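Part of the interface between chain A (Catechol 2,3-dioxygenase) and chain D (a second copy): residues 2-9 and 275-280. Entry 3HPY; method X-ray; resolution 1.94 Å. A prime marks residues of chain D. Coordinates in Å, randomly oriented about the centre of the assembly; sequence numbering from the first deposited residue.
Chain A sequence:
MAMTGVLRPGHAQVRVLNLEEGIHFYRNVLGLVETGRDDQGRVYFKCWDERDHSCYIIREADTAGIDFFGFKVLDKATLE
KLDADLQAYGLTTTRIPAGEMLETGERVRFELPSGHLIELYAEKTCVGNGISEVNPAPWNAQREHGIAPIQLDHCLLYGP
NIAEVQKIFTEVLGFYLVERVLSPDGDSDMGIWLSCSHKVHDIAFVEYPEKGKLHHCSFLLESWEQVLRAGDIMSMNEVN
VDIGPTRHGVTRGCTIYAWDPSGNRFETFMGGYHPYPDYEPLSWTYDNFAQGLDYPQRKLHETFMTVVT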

# COMPACT_ATOMS: atom_id res chain seq x y z
N ALA A 2 13.45 -4.18 -28.67
CA ALA A 2 12.25 -3.42 -29.01
C ALA A 2 11.05 -4.35 -29.11
O ALA A 2 11.17 -5.55 -29.31
CB ALA A 2 12.42 -2.69 -30.32
N MET A 3 9.92 -3.71 -28.93
CA MET A 3 8.68 -4.49 -29.01
C MET A 3 8.29 -4.62 -30.47
O MET A 3 8.21 -3.62 -31.17
CB MET A 3 7.57 -3.81 -28.18
CG MET A 3 7.40 -4.35 -26.77
SD MET A 3 7.27 -6.15 -26.74
CE MET A 3 5.74 -6.39 -27.65
N THR A 4 8.08 -5.87 -30.89
CA THR A 4 7.80 -6.18 -32.30
C THR A 4 6.82 -7.36 -32.48
O THR A 4 6.43 -7.98 -31.49
CB THR A 4 9.14 -6.44 -32.99
OG1 THR A 4 9.14 -5.90 -34.31
CG2 THR A 4 9.40 -7.94 -33.05
N GLY A 5 6.43 -7.65 -33.72
CA GLY A 5 5.51 -8.76 -33.96
C GLY A 5 4.18 -8.58 -33.24
O GLY A 5 3.52 -7.56 -33.41
N VAL A 6 3.77 -9.57 -32.45
CA VAL A 6 2.52 -9.46 -31.71
C VAL A 6 2.84 -8.57 -30.50
O VAL A 6 3.78 -8.86 -29.76
CB VAL A 6 2.02 -10.84 -31.21
CG1 VAL A 6 0.70 -10.69 -30.50
CG2 VAL A 6 1.89 -11.80 -32.39
N LEU A 7 2.07 -7.50 -30.29
CA LEU A 7 2.35 -6.59 -29.18
C LEU A 7 1.69 -6.88 -27.84
O LEU A 7 2.37 -6.96 -26.81
CB LEU A 7 1.98 -5.15 -29.56
CG LEU A 7 2.59 -4.50 -30.80
CD1 LEU A 7 1.99 -3.11 -30.96
CD2 LEU A 7 4.11 -4.43 -30.67
N ARG A 8 0.37 -7.01 -27.84
CA ARG A 8 -0.38 -7.24 -26.61
C ARG A 8 -1.81 -7.69 -26.90
O ARG A 8 -2.27 -7.64 -28.04
CB ARG A 8 -0.46 -5.93 -25.84
CG ARG A 8 -1.22 -4.86 -26.59
CD ARG A 8 -1.01 -3.54 -25.93
NE ARG A 8 -1.76 -2.48 -26.60
CZ ARG A 8 -1.27 -1.74 -27.59
NH1 ARG A 8 -0.04 -1.95 -28.03
NH2 ARG A 8 -2.01 -0.80 -28.14
N PRO A 9 -2.52 -8.17 -25.87
CA PRO A 9 -3.90 -8.61 -26.07
C PRO A 9 -4.63 -7.36 -26.57
O PRO A 9 -4.51 -6.30 -25.96
CB PRO A 9 -4.34 -9.00 -24.67
CG PRO A 9 -3.09 -9.55 -24.08
CD PRO A 9 -2.04 -8.54 -24.53
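Chain D, residues 275-280: PYPDYE

Chain D meets the N-terminal stretch of chain A not with a helix or strand but with a type I beta turn, Tyr276′ to Tyr279′, closed by a backbone hydrogen bond from Tyr279′ N to Tyr276′ O (2.8 Å). Pro277′ suits the second position of such a turn, because its ring holds phi near the required value (here -52°); Asp278′ follows at -89/-1. The backbones come nearest at Met3 and Pro277′, whose CA atoms are 6.6 Å apart.

Arg8 is the centre of the contact. With chi1 in p (63°) and chi2 and chi3 both t, its chain is extended and carries the guanidinium to Asp278′. There NH1 donates to OD1 (3.1 Å) and NH2 to OD2 (3.2 Å), a two-pronged salt bridge that uses both carboxylate oxygens. The CA-to-CB bond of Asp278′ points toward chain A, and chi1 p (57°) sets the carboxylate within reach of the guanidinium.

The same arginine lies over the face of the Tyr276′ ring. Its CD is 3.4 Å from the ring centroid, 11° off the normal, and its CZ is 4.3 Å from that centroid, so methylene and cation both use the aromatic face. With chi1 m (-83°) and chi2 near -97°, Tyr276′ presents one face of its ring to CD of Arg8 and its hydroxyl to a water. The hydroxyl donates to this water (OH to water O, 2.8 Å), which in turn donates to the carbonyl of Leu7 (water O to Leu7 O, 2.7 Å). Tyr279′ has a CB that points sideways, yet its ring reaches Arg8, with CE2 3.6 Å from NH2.

Apolar packing completes the contact. Met3 CB rests 3.4 Å from Pro277′ CG, while Leu7, in the common m,t rotamer, places CB 4.2 Å from Tyr276′ CD1 and CD2 4.5 Å from Pro277′ CD. Gly5 stands clear of chain D; its positive phi, 60°, is a backbone conformation that favours glycine.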

# COMPACT_ATOMS: atom_id res chain seq x y z
N PRO D 275 3.47 2.06 -21.90
CA PRO D 275 3.51 2.48 -23.31
C PRO D 275 3.89 1.34 -24.26
O PRO D 275 4.53 0.37 -23.86
CB PRO D 275 4.58 3.56 -23.32
CG PRO D 275 5.49 3.23 -22.17
CD PRO D 275 4.68 2.47 -21.15
N TYR D 276 3.48 1.48 -25.52
CA TYR D 276 3.77 0.51 -26.53
C TYR D 276 4.27 1.28 -27.76
O TYR D 276 3.93 2.45 -27.90
CB TYR D 276 2.53 -0.33 -26.89
CG TYR D 276 2.29 -1.49 -25.93
CD1 TYR D 276 2.73 -2.78 -26.23
CD2 TYR D 276 1.63 -1.28 -24.73
CE1 TYR D 276 2.53 -3.83 -25.36
CE2 TYR D 276 1.45 -2.33 -23.84
CZ TYR D 276 1.90 -3.59 -24.16
OH TYR D 276 1.72 -4.62 -23.25
N PRO D 277 5.04 0.64 -28.66
CA PRO D 277 5.62 1.29 -29.85
C PRO D 277 4.62 2.05 -30.73
O PRO D 277 5.02 2.93 -31.50
CB PRO D 277 6.24 0.13 -30.61
CG PRO D 277 6.60 -0.84 -29.55
CD PRO D 277 5.49 -0.75 -28.54
N ASP D 278 3.34 1.72 -30.64
CA ASP D 278 2.33 2.42 -31.44
C ASP D 278 1.77 3.66 -30.75
O ASP D 278 0.92 4.35 -31.31
CB ASP D 278 1.17 1.47 -31.81
CG ASP D 278 0.50 0.85 -30.60
OD1 ASP D 278 1.21 0.21 -29.80
OD2 ASP D 278 -0.74 1.00 -30.45
N TYR D 279 2.23 3.95 -29.54
CA TYR D 279 1.74 5.11 -28.81
C TYR D 279 2.50 6.39 -29.16
O TYR D 279 3.70 6.37 -29.44
CB TYR D 279 1.83 4.90 -27.29
CG TYR D 279 0.82 3.93 -26.69
CD1 TYR D 279 0.85 3.64 -25.33
CD2 TYR D 279 -0.15 3.31 -27.47
CE1 TYR D 279 -0.06 2.75 -24.75
CE2 TYR D 279 -1.07 2.42 -26.90
CZ TYR D 279 -1.02 2.15 -25.54
OH TYR D 279 -1.92 1.28 -24.98
N GLU D 280 1.78 7.51 -29.15
CA GLU D 280 2.35 8.82 -29.39
C GLU D 280 2.92 9.30 -28.07
O GLU D 280 2.33 9.05 -27.02
CB GLU D 280 1.30 9.77 -29.94
CG GLU D 280 0.73 9.36 -31.28
CD GLU D 280 1.81 9.09 -32.31
OE1 GLU D 280 2.66 9.99 -32.53
OE2 GLU D 280 1.83 7.98 -32.89
O HOH W 1 1.98 -7.28 -24.19